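Local coordinates for protein arginine kinase (Anthopleura japonica, PDB 4RF8) that catalyses the reversible transfer of a phosphoryl group from ATP to L-arginine, giving phospho-L-arginine and ADP, with two approximate repeats of the kinase in one chain, at residues Ile132-Ser137 against Leu235-Met240; Gly285-Val290 against Arg337-Leu342; Ala455-Ser460 against Thr621-Tyr626; Thr632-Gly637 against Arg690-Ser695. All coordinates share one frame; numbering follows the deposited sequence.

Contact 1: Ile132-Ser137 against Leu235-Met240; sequences IRVARS and LRIISM. With ADP (adenosine-5'-diphosphate), chain C.
Arg133 and Arg236 leave neighbouring strands on the same face, and their guanidinium groups come together with the planes 45° apart. Arg236 NH2 sits over one face of the Arg133 guanidinium, toward its rim, 4.0 Å from Arg133 NH2. The other head, that of Arg236, lies over the methyl of Ala135, whose CB is 3.8 Å from Arg236 NH1. Arg133 starts with CG anti to the backbone N (chi1 172°), then bends at chi2 and chi3, which turns NE and NH1 toward the beta-phosphate of ADP. NE hydrogen-bonds to O2B and NH1 to O3B, with phosphorus in the guanidinium plane, though both distances refine so short that their exact lengths are doubtful. Arg236, itself a predicted ATP-binding residue, stands behind with Asp233 as its salt-bridge partner; phosphate and aspartate probably offset the two like charges.

Strands 132-136 and 235-240 are antiparallel neighbours in the middle of the eight-stranded sheet of the phosphagen kinase catalytic domain, whose ATP site lies on this arginine face. Three hydrogen-bonded pairs join them, from Ile132 N to Ser239 O at 2.7 Å through Val134 with Ile237 to Arg136 with Leu235. Beyond the arginines, Ile238 CG1 lies 3.9 Å from Arg133 CG, against the aliphatic part of that chain. On the reverse face Val134 CG2 rests 3.9 Å from Ile237 CB, while helix 246-263 covers Ile132 and Ser239.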
# COMPACT_ATOMS: atom_id res chain seq x y z
N ILE A 132 -8.75 7.06 8.65
CA ILE A 132 -9.58 7.80 9.60
C ILE A 132 -10.87 7.04 9.91
O ILE A 132 -11.62 6.68 9.00
CB ILE A 132 -9.91 9.23 9.10
CG1 ILE A 132 -8.63 9.96 8.69
CG2 ILE A 132 -10.62 10.02 10.19
CD1 ILE A 132 -8.88 11.30 8.04
N ARG A 133 -11.11 6.79 11.19
CA ARG A 133 -12.29 6.06 11.64
C ARG A 133 -13.16 6.96 12.51
O ARG A 133 -12.63 7.71 13.33
CB ARG A 133 -11.87 4.82 12.44
CG ARG A 133 -13.01 4.05 13.12
CD ARG A 133 -13.25 4.51 14.57
NE ARG A 133 -12.25 4.03 15.52
CZ ARG A 133 -12.20 4.38 16.80
NH1 ARG A 133 -11.25 3.89 17.59
NH2 ARG A 133 -13.10 5.22 17.29
N VAL A 134 -14.48 6.88 12.34
CA VAL A 134 -15.41 7.49 13.29
C VAL A 134 -16.46 6.48 13.75
O VAL A 134 -16.84 5.58 13.01
CB VAL A 134 -16.11 8.75 12.71
CG1 VAL A 134 -15.10 9.84 12.41
CG2 VAL A 134 -16.91 8.40 11.47
N ALA A 135 -16.92 6.64 14.99
CA ALA A 135 -18.01 5.84 15.52
C ALA A 135 -19.27 6.70 15.62
O ALA A 135 -19.23 7.82 16.14
CB ALA A 135 -17.65 5.28 16.88
N ARG A 136 -20.38 6.19 15.10
CA ARG A 136 -21.64 6.93 15.11
C ARG A 136 -22.80 6.03 15.50
O ARG A 136 -22.79 4.83 15.22
CB ARG A 136 -21.90 7.56 13.73
CG ARG A 136 -20.92 8.65 13.31
CD ARG A 136 -21.07 9.90 14.17
NE ARG A 136 -20.21 11.00 13.72
CZ ARG A 136 -19.01 11.27 14.23
NH1 ARG A 136 -18.51 10.52 15.20
NH2 ARG A 136 -18.30 12.29 13.75
N SER A 137 -23.81 6.60 16.16
CA SER A 137 -25.04 5.88 16.48
C SER A 137 -26.25 6.63 15.93
O SER A 137 -26.26 7.86 15.89
CB SER A 137 -25.17 5.70 18.00
OG SER A 137 -24.14 4.88 18.51
N LEU A 235 -22.49 2.08 13.85
CA LEU A 235 -21.67 2.31 12.67
C LEU A 235 -20.21 2.54 13.03
O LEU A 235 -19.90 3.36 13.91
CB LEU A 235 -22.19 3.50 11.87
CG LEU A 235 -23.51 3.34 11.12
CD1 LEU A 235 -23.97 4.65 10.51
CD2 LEU A 235 -23.36 2.28 10.05
N ARG A 236 -19.32 1.81 12.38
CA ARG A 236 -17.91 2.15 12.39
C ARG A 236 -17.55 2.49 10.95
O ARG A 236 -17.58 1.62 10.08
CB ARG A 236 -17.06 0.97 12.89
CG ARG A 236 -15.96 1.36 13.88
CD ARG A 236 -16.55 1.75 15.24
NE ARG A 236 -15.54 1.82 16.29
CZ ARG A 236 -15.81 1.78 17.59
NH1 ARG A 236 -17.06 1.65 18.00
NH2 ARG A 236 -14.82 1.85 18.48
N ILE A 237 -17.26 3.76 10.71
CA ILE A 237 -17.04 4.25 9.36
C ILE A 237 -15.57 4.58 9.13
O ILE A 237 -15.00 5.41 9.84
CB ILE A 237 -17.94 5.46 9.07
CG1 ILE A 237 -19.39 5.14 9.47
CG2 ILE A 237 -17.86 5.87 7.62
CD1 ILE A 237 -20.30 6.36 9.57
N ILE A 238 -14.97 3.93 8.14
CA ILE A 238 -13.53 4.01 7.92
C ILE A 238 -13.18 4.48 6.51
O ILE A 238 -13.64 3.90 5.53
CB ILE A 238 -12.86 2.66 8.20
CG1 ILE A 238 -13.14 2.21 9.64
CG2 ILE A 238 -11.36 2.73 7.96
CD1 ILE A 238 -13.35 0.71 9.80
N SER A 239 -12.37 5.53 6.42
CA SER A 239 -11.79 5.96 5.15
C SER A 239 -10.29 5.74 5.24
O SER A 239 -9.67 6.11 6.24
CB SER A 239 -12.10 7.43 4.86
OG SER A 239 -11.60 7.82 3.60
N MET A 240 -9.70 5.13 4.22
CA MET A 240 -8.28 4.80 4.26
C MET A 240 -7.72 4.58 2.87
O MET A 240 -8.46 4.30 1.93
CB MET A 240 -8.04 3.55 5.12
CG MET A 240 -8.50 2.25 4.49
SD MET A 240 -10.29 2.16 4.27
CE MET A 240 -10.47 0.52 3.56
PB ADP C . -9.87 1.62 15.68
O1B ADP C . -10.38 0.27 15.24
O2B ADP C . -10.29 2.76 14.78
O3B ADP C . -10.06 1.91 17.15
PA ADP C . -7.38 0.23 15.58
O1A ADP C . -6.01 0.59 16.10
O2A ADP C . -8.19 -0.85 16.25
O3A ADP C . -8.27 1.58 15.50
O5' ADP C . -7.25 -0.16 14.03
C5' ADP C . -7.67 -1.44 13.57
C4' ADP C . -6.72 -1.90 12.47
O4' ADP C . -6.47 -0.82 11.57
C3' ADP C . -5.39 -2.33 13.07
O3' ADP C . -5.08 -3.67 12.67
C2' ADP C . -4.37 -1.37 12.50
O2' ADP C . -3.18 -2.06 12.11
C1' ADP C . -5.06 -0.77 11.29
N9 ADP C . -4.58 0.62 11.04
C8 ADP C . -4.53 1.64 11.92
N7 ADP C . -4.01 2.76 11.34
C5 ADP C . -3.71 2.45 10.06
C6 ADP C . -3.13 3.16 8.90
N6 ADP C . -2.76 4.46 8.98
N1 ADP C . -2.99 2.47 7.75
C2 ADP C . -3.35 1.17 7.65
N3 ADP C . -3.88 0.47 8.66
C4 ADP C . -4.08 1.04 9.87

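Contact 2: Gly285-Val290 against Arg337-Leu342; sequences GMRASV and RRRLGL. With ADP (adenosine-5'-diphosphate), chain C.
Bends at chi2 (-83°) and chi3 (148°) swing the far end of Arg339 back onto strand 286-290, whereas Arg287 runs straight out, with CG anti to the backbone N and an extended chain. The strand belongs to the antiparallel sheet of the catalytic domain and carries part of the predicted ATP site; residues 337-342 form the loop between strand 331-336 and helix 344-369. Arg339 approaches obliquely: its NE is 2.6 Å from Met286 O, and its NH2 crosses near the start of the Arg287 chain, 3.7 Å from Arg287 CB. Met286 O accepts a hydrogen bond from Asn336 ND2, which bonds to Arg338 O as well and so ties strand to loop.

The two guanidinium planes stand 81° apart. That of Arg287 has the alpha-phosphate oxygen O1A of ADP over one face, toward the rim, with NH2 to O1A at 3.2 Å, and a salt bridge to Asp333 holds its NH1. Further along the strand, Ser289 faces the adenine from the same side of the sheet as Arg287. Its OG, within hydrogen-bonding distance of Asp333 as well, comes 2.8 Å from ADP N7.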
# COMPACT_ATOMS: atom_id res chain seq x y z
N GLY A 285 -15.55 10.76 18.35
CA GLY A 285 -15.59 9.34 18.08
C GLY A 285 -14.57 8.94 17.03
O GLY A 285 -14.72 7.91 16.36
N MET A 286 -13.52 9.74 16.91
CA MET A 286 -12.61 9.66 15.77
C MET A 286 -11.20 9.22 16.13
O MET A 286 -10.61 9.69 17.10
CB MET A 286 -12.55 11.00 15.04
CG MET A 286 -11.43 11.08 14.00
SD MET A 286 -11.28 12.67 13.16
CE MET A 286 -12.67 12.57 12.03
N ARG A 287 -10.66 8.30 15.33
CA ARG A 287 -9.25 7.98 15.36
C ARG A 287 -8.66 8.20 13.97
O ARG A 287 -8.91 7.44 13.04
CB ARG A 287 -9.02 6.54 15.81
CG ARG A 287 -7.55 6.15 15.90
CD ARG A 287 -7.35 4.78 16.53
NE ARG A 287 -5.93 4.47 16.72
CZ ARG A 287 -5.18 3.83 15.84
NH1 ARG A 287 -3.90 3.60 16.10
NH2 ARG A 287 -5.71 3.40 14.70
N ALA A 288 -7.89 9.28 13.83
CA ALA A 288 -7.15 9.54 12.60
C ALA A 288 -5.75 8.97 12.77
O ALA A 288 -5.13 9.15 13.81
CB ALA A 288 -7.09 11.02 12.31
N SER A 289 -5.26 8.27 11.74
CA SER A 289 -4.01 7.52 11.87
C SER A 289 -3.15 7.53 10.61
O SER A 289 -3.65 7.61 9.49
CB SER A 289 -4.32 6.08 12.27
OG SER A 289 -3.17 5.26 12.16
N VAL A 290 -1.84 7.44 10.82
CA VAL A 290 -0.87 7.40 9.73
C VAL A 290 0.25 6.44 10.09
O VAL A 290 0.74 6.45 11.22
CB VAL A 290 -0.28 8.81 9.46
CG1 VAL A 290 1.04 8.71 8.72
CG2 VAL A 290 -1.26 9.67 8.67
N ARG A 337 -4.64 11.76 20.24
CA ARG A 337 -4.93 11.32 21.59
C ARG A 337 -6.31 11.80 22.04
O ARG A 337 -6.91 11.22 22.93
CB ARG A 337 -3.87 11.84 22.56
CG ARG A 337 -2.90 10.78 23.07
CD ARG A 337 -2.16 11.26 24.31
NE ARG A 337 -1.02 12.12 24.00
CZ ARG A 337 0.24 11.80 24.23
NH1 ARG A 337 0.54 10.63 24.79
NH2 ARG A 337 1.22 12.64 23.91
N ARG A 338 -6.80 12.87 21.41
CA ARG A 338 -8.01 13.54 21.87
C ARG A 338 -9.28 13.15 21.12
O ARG A 338 -9.24 12.87 19.92
CB ARG A 338 -7.83 15.06 21.83
CG ARG A 338 -6.78 15.58 22.80
CD ARG A 338 -6.84 17.09 22.93
NE ARG A 338 -6.21 17.56 24.16
CZ ARG A 338 -6.16 18.84 24.53
NH1 ARG A 338 -6.69 19.77 23.76
NH2 ARG A 338 -5.57 19.18 25.67
N ARG A 339 -10.40 13.15 21.84
CA ARG A 339 -11.71 12.83 21.29
C ARG A 339 -12.72 13.91 21.66
O ARG A 339 -13.54 14.33 20.84
CB ARG A 339 -12.19 11.48 21.83
CG ARG A 339 -11.24 10.32 21.55
CD ARG A 339 -11.45 9.74 20.16
NE ARG A 339 -10.21 9.22 19.59
CZ ARG A 339 -9.70 8.02 19.87
NH1 ARG A 339 -10.31 7.22 20.73
NH2 ARG A 339 -8.56 7.64 19.30
N LEU A 340 -12.64 14.37 22.91
CA LEU A 340 -13.60 15.33 23.47
C LEU A 340 -12.98 16.72 23.67
O LEU A 340 -11.82 16.84 24.08
CB LEU A 340 -14.14 14.82 24.81
CG LEU A 340 -15.54 14.23 24.85
CD1 LEU A 340 -15.89 13.73 26.25
CD2 LEU A 340 -16.55 15.26 24.41
N GLY A 341 -13.75 17.76 23.37
CA GLY A 341 -13.28 19.12 23.57
C GLY A 341 -12.69 19.75 22.32
O GLY A 341 -12.31 20.92 22.33
N LEU A 342 -12.59 18.96 21.26
CA LEU A 342 -12.08 19.45 19.98
C LEU A 342 -12.92 18.86 18.84
O LEU A 342 -13.53 17.81 19.00
CB LEU A 342 -10.60 19.09 19.80
CG LEU A 342 -10.20 17.71 19.27
CD1 LEU A 342 -8.70 17.62 19.12
CD2 LEU A 342 -10.71 16.57 20.15
PB ADP C . -9.87 1.62 15.68
O1B ADP C . -10.38 0.27 15.24
O2B ADP C . -10.29 2.76 14.78
O3B ADP C . -10.06 1.91 17.15
PA ADP C . -7.38 0.23 15.58
O1A ADP C . -6.01 0.59 16.10
O2A ADP C . -8.19 -0.85 16.25
O3A ADP C . -8.27 1.58 15.50
O5' ADP C . -7.25 -0.16 14.03
C5' ADP C . -7.67 -1.44 13.57
C4' ADP C . -6.72 -1.90 12.47
O4' ADP C . -6.47 -0.82 11.57
C3' ADP C . -5.39 -2.33 13.07
O3' ADP C . -5.08 -3.67 12.67
C2' ADP C . -4.37 -1.37 12.50
O2' ADP C . -3.18 -2.06 12.11
C1' ADP C . -5.06 -0.77 11.29
N9 ADP C . -4.58 0.62 11.04
C8 ADP C . -4.53 1.64 11.92
N7 ADP C . -4.01 2.76 11.34
C5 ADP C . -3.71 2.45 10.06
C6 ADP C . -3.13 3.16 8.90
N6 ADP C . -2.76 4.46 8.98
N1 ADP C . -2.99 2.47 7.75
C2 ADP C . -3.35 1.17 7.65
N3 ADP C . -3.88 0.47 8.66
C4 ADP C . -4.08 1.04 9.87

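Contact 3: Ala455-Ser460 against Thr621-Tyr626; sequences ANKHTS and TDAHGY. With NO3 (nitrate ion), chain J; NO3 (nitrate ion), chain D.
The two backbones come closest at Lys457 and Ala623, whose CA atoms are 4.4 Å apart, and one hydrogen bond joins them there: His458 N to Asp622 O, 2.6 Å, with the N-H bent to 140° although the donor lies nearly along the C=O axis. Lys457 lays its aliphatic chain along the turn beside this bond, CD 3.9 Å from Ala623 CA and near the CB atoms of Asp622 and Ala623. A bend at chi2 (-53°) folds the chain over in this way on the solvent-exposed side.

His458 points into the contact, its CG anti to the backbone N (chi1 179°), which carries the ring over to Gly625. CD2 meets Gly625 CA at 3.6 Å, an approach that leaves little room for a side chain at this position. The other side of the imidazole is spoken for: ND1 is hydrogen-bonded to Gly693 N, so the ring bridges two loops of the second kinase repeat. Gly625 belongs to a tight hairpin of the short antiparallel strands 620-621 and 625-626, where Thr621 OG1 accepts from His624 N in an ST motif.

Farther along, Ser460 OG approaches the tyrosine ring obliquely, 3.3 Å from Tyr626 CE2, and is itself hydrogen-bonded to the imidazole of His620. Arg488 makes a cation-pi contact with Tyr626, and the rings of Tyr626 and His620 meet edge-to-face. At the far end of the ring, Tyr626 OH donates to O1 of a nitrate ion at 2.6 Å, the ion probably coming from the crystallisation liquor.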
# COMPACT_ATOMS: atom_id res chain seq x y z
N ALA A 455 27.56 9.77 -28.02
CA ALA A 455 27.59 10.66 -29.17
C ALA A 455 27.09 9.96 -30.42
O ALA A 455 26.53 10.59 -31.32
CB ALA A 455 29.00 11.18 -29.38
N ASN A 456 27.29 8.64 -30.48
CA ASN A 456 26.87 7.86 -31.64
C ASN A 456 25.36 7.89 -31.86
O ASN A 456 24.89 7.74 -32.99
CB ASN A 456 27.33 6.40 -31.50
CG ASN A 456 28.83 6.28 -31.29
OD1 ASN A 456 29.29 5.35 -30.62
ND2 ASN A 456 29.59 7.20 -31.85
N LYS A 457 24.62 8.06 -30.76
CA LYS A 457 23.15 8.03 -30.75
C LYS A 457 22.61 6.63 -31.04
O LYS A 457 23.35 5.74 -31.44
CB LYS A 457 22.54 9.07 -31.69
CG LYS A 457 23.04 10.49 -31.45
CD LYS A 457 22.87 10.89 -30.00
CE LYS A 457 23.49 12.25 -29.74
NZ LYS A 457 23.03 13.26 -30.74
N HIS A 458 21.31 6.45 -30.82
CA HIS A 458 20.68 5.14 -30.91
C HIS A 458 19.45 5.14 -31.82
O HIS A 458 18.65 6.08 -31.79
CB HIS A 458 20.31 4.66 -29.50
CG HIS A 458 19.64 3.32 -29.47
ND1 HIS A 458 20.33 2.14 -29.39
CD2 HIS A 458 18.32 2.99 -29.50
CE1 HIS A 458 19.48 1.13 -29.37
NE2 HIS A 458 18.25 1.62 -29.44
N THR A 459 19.31 4.09 -32.62
CA THR A 459 18.18 3.95 -33.53
C THR A 459 17.23 2.83 -33.09
O THR A 459 17.61 1.66 -33.06
CB THR A 459 18.64 3.66 -34.97
OG1 THR A 459 19.45 4.74 -35.45
CG2 THR A 459 17.45 3.46 -35.89
N SER A 460 16.00 3.20 -32.74
CA SER A 460 14.97 2.22 -32.41
C SER A 460 14.27 1.77 -33.70
O SER A 460 14.12 2.56 -34.63
CB SER A 460 13.96 2.81 -31.42
OG SER A 460 14.60 3.23 -30.23
N THR A 621 15.14 8.68 -25.65
CA THR A 621 16.02 9.74 -26.16
C THR A 621 16.85 9.22 -27.32
O THR A 621 16.94 8.01 -27.54
CB THR A 621 16.97 10.29 -25.08
OG1 THR A 621 17.92 9.28 -24.70
CG2 THR A 621 16.20 10.76 -23.85
N ASP A 622 17.47 10.13 -28.07
CA ASP A 622 18.37 9.75 -29.15
C ASP A 622 19.61 9.06 -28.60
O ASP A 622 20.11 8.09 -29.17
CB ASP A 622 18.78 10.98 -29.95
CG ASP A 622 17.63 11.62 -30.70
OD1 ASP A 622 16.72 10.88 -31.13
OD2 ASP A 622 17.63 12.86 -30.86
N ALA A 623 20.10 9.56 -27.47
CA ALA A 623 21.36 9.10 -26.90
C ALA A 623 21.23 7.80 -26.11
O ALA A 623 22.15 6.98 -26.12
CB ALA A 623 21.98 10.18 -26.03
N HIS A 624 20.11 7.61 -25.42
CA HIS A 624 19.96 6.46 -24.54
C HIS A 624 18.99 5.40 -25.06
O HIS A 624 18.86 4.33 -24.47
CB HIS A 624 19.52 6.90 -23.14
CG HIS A 624 20.33 8.02 -22.56
ND1 HIS A 624 20.02 9.35 -22.77
CD2 HIS A 624 21.42 8.01 -21.76
CE1 HIS A 624 20.90 10.11 -22.13
NE2 HIS A 624 21.76 9.32 -21.51
N GLY A 625 18.30 5.70 -26.15
CA GLY A 625 17.24 4.82 -26.63
C GLY A 625 16.09 4.83 -25.64
O GLY A 625 15.76 5.88 -25.08
N TYR A 626 15.46 3.68 -25.42
CA TYR A 626 14.39 3.60 -24.43
C TYR A 626 14.91 3.69 -23.00
O TYR A 626 15.82 2.95 -22.60
CB TYR A 626 13.52 2.36 -24.65
CG TYR A 626 12.73 2.43 -25.94
CD1 TYR A 626 11.62 3.25 -26.04
CD2 TYR A 626 13.11 1.68 -27.05
CE1 TYR A 626 10.90 3.33 -27.21
CE2 TYR A 626 12.39 1.75 -28.23
CZ TYR A 626 11.29 2.58 -28.30
OH TYR A 626 10.56 2.66 -29.47
N NO3 J . 19.24 8.99 -34.92
O1 NO3 J . 18.43 9.52 -35.93
O2 NO3 J . 18.90 7.79 -34.30
O3 NO3 J . 20.41 9.66 -34.54
N NO3 D . 8.71 6.04 -29.20
O1 NO3 D . 8.86 4.68 -29.52
O2 NO3 D . 9.54 6.99 -29.79
O3 NO3 D . 7.73 6.45 -28.28

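Contact 4: Thr632-Gly637 against Arg690-Ser695; sequences TNLGTG and RRLGLS. With NO3 (nitrate ion), chain F.
A type II' beta turn, Leu634 to Gly637, leads into strand 638-644 of the second catalytic domain and packs against the loop that runs from strand 685-688 to helix 696-712. From the turn, Thr636 N donates to Arg691 O at 2.9 Å, and Gly635 CA adds a CA-H...O contact to the same oxygen, so two successive residues grip one carbonyl. Thr636 CG2 reaches the other limb of the loop, 3.2 Å from Leu694 O. A water joins Thr636 OG1 to Arg690 O.

Arg691 is extended from CG to NE (chi2 180°, chi3 175°) and runs past the turn to the residues just before it, where NH1 donates to Thr632 O at 3.1 Å from well above the carbonyl plane, while Asn633 OD1 lies 2.5 Å from the same NH1 at the guanidinium edge, amide and guanidinium planes 23° apart. Leu692 covers the turn on its apolar side, with CD2 3.6 Å from Gly635 CA and CD1 near Leu634 CB; Val445 of helix 438-448 touches both leucines. The bond to Thr632 O probably limits rotation of the Arg691 head, whose positive charge would tend to polarise that carbonyl.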
# COMPACT_ATOMS: atom_id res chain seq x y z
N THR A 632 21.30 -0.61 -17.31
CA THR A 632 21.59 -1.83 -18.06
C THR A 632 20.52 -2.11 -19.11
O THR A 632 20.76 -2.82 -20.08
CB THR A 632 21.72 -3.06 -17.13
OG1 THR A 632 20.45 -3.36 -16.54
CG2 THR A 632 22.74 -2.81 -16.04
N ASN A 633 19.33 -1.55 -18.90
CA ASN A 633 18.17 -1.80 -19.75
C ASN A 633 17.88 -0.70 -20.77
O ASN A 633 16.76 -0.61 -21.27
CB ASN A 633 16.93 -2.04 -18.89
CG ASN A 633 16.94 -3.38 -18.19
OD1 ASN A 633 17.42 -4.37 -18.73
ND2 ASN A 633 16.41 -3.42 -16.97
N LEU A 634 18.87 0.13 -21.07
CA LEU A 634 18.69 1.22 -22.03
C LEU A 634 18.67 0.70 -23.47
O LEU A 634 18.76 -0.51 -23.71
CB LEU A 634 19.79 2.27 -21.86
CG LEU A 634 19.81 3.02 -20.53
CD1 LEU A 634 21.05 3.89 -20.41
CD2 LEU A 634 18.56 3.87 -20.37
N GLY A 635 18.54 1.61 -24.43
CA GLY A 635 18.56 1.27 -25.84
C GLY A 635 17.35 0.49 -26.32
O GLY A 635 16.23 1.02 -26.34
N THR A 636 17.57 -0.76 -26.72
CA THR A 636 16.49 -1.63 -27.14
C THR A 636 15.67 -2.09 -25.95
O THR A 636 14.51 -2.46 -26.09
CB THR A 636 17.03 -2.87 -27.89
OG1 THR A 636 17.92 -3.60 -27.04
CG2 THR A 636 17.78 -2.44 -29.13
N GLY A 637 16.30 -2.08 -24.77
CA GLY A 637 15.68 -2.59 -23.56
C GLY A 637 15.29 -4.05 -23.73
O GLY A 637 14.39 -4.55 -23.04
N ARG A 690 24.31 -7.00 -26.72
CA ARG A 690 24.17 -5.59 -27.05
C ARG A 690 22.75 -5.09 -26.85
O ARG A 690 21.79 -5.83 -27.04
CB ARG A 690 24.62 -5.36 -28.49
CG ARG A 690 26.01 -5.90 -28.76
CD ARG A 690 26.62 -5.31 -30.00
NE ARG A 690 28.00 -4.91 -29.77
CZ ARG A 690 28.91 -4.76 -30.72
NH1 ARG A 690 28.59 -5.00 -31.98
NH2 ARG A 690 30.15 -4.38 -30.42
N ARG A 691 22.63 -3.82 -26.46
CA ARG A 691 21.34 -3.16 -26.28
C ARG A 691 21.38 -1.73 -26.80
O ARG A 691 20.36 -1.16 -27.19
CB ARG A 691 20.92 -3.19 -24.80
CG ARG A 691 20.59 -4.58 -24.29
CD ARG A 691 20.17 -4.60 -22.83
NE ARG A 691 19.77 -5.95 -22.44
CZ ARG A 691 19.27 -6.29 -21.26
NH1 ARG A 691 19.10 -5.38 -20.31
NH2 ARG A 691 18.93 -7.56 -21.03
N LEU A 692 22.58 -1.15 -26.82
CA LEU A 692 22.77 0.22 -27.28
C LEU A 692 23.61 0.30 -28.55
O LEU A 692 24.65 -0.36 -28.67
CB LEU A 692 23.40 1.08 -26.17
CG LEU A 692 22.41 1.79 -25.25
CD1 LEU A 692 23.10 2.36 -24.01
CD2 LEU A 692 21.73 2.90 -26.01
N GLY A 693 23.14 1.09 -29.52
CA GLY A 693 23.86 1.27 -30.77
C GLY A 693 23.42 0.31 -31.85
O GLY A 693 24.08 0.17 -32.88
N LEU A 694 22.29 -0.37 -31.62
CA LEU A 694 21.70 -1.26 -32.62
C LEU A 694 20.19 -1.29 -32.44
O LEU A 694 19.70 -1.16 -31.32
CB LEU A 694 22.28 -2.68 -32.51
CG LEU A 694 21.77 -3.63 -31.43
CD1 LEU A 694 22.28 -5.05 -31.68
CD2 LEU A 694 22.16 -3.18 -30.03
N SER A 695 19.46 -1.45 -33.53
CA SER A 695 18.00 -1.49 -33.47
C SER A 695 17.53 -2.86 -33.00
O SER A 695 18.30 -3.81 -32.97
CB SER A 695 17.38 -1.18 -34.83
OG SER A 695 17.42 -2.31 -35.68
N NO3 F . 17.18 -0.64 -38.98
O1 NO3 F . 17.42 -0.31 -40.33
O2 NO3 F . 17.44 0.28 -37.96
O3 NO3 F . 16.68 -1.90 -38.64
O HOH W 1 19.10 -5.68 -28.33

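The contacts fall into two pairs, one in each approximate repeat, and follow one another along the chain in the order 1, 2, 3, 4. Contacts 1 and 2 have centres 12 Å apart and share a sheet: strand 127-136 lies between 235-242 and 286-293, with Arg133 O close to Arg287 N, and both contacts touch ADP. Contacts 3 and 4 have centres 9 Å apart and meet where Gly635 pairs with the backbone of His624 and Tyr626. Across the chain's centre, contacts 1 and 3 are 54 Å apart between centres. The first pair therefore contributes to a nucleotide site, while the second joins loops beside the equivalent eight-stranded sheet of the other repeat.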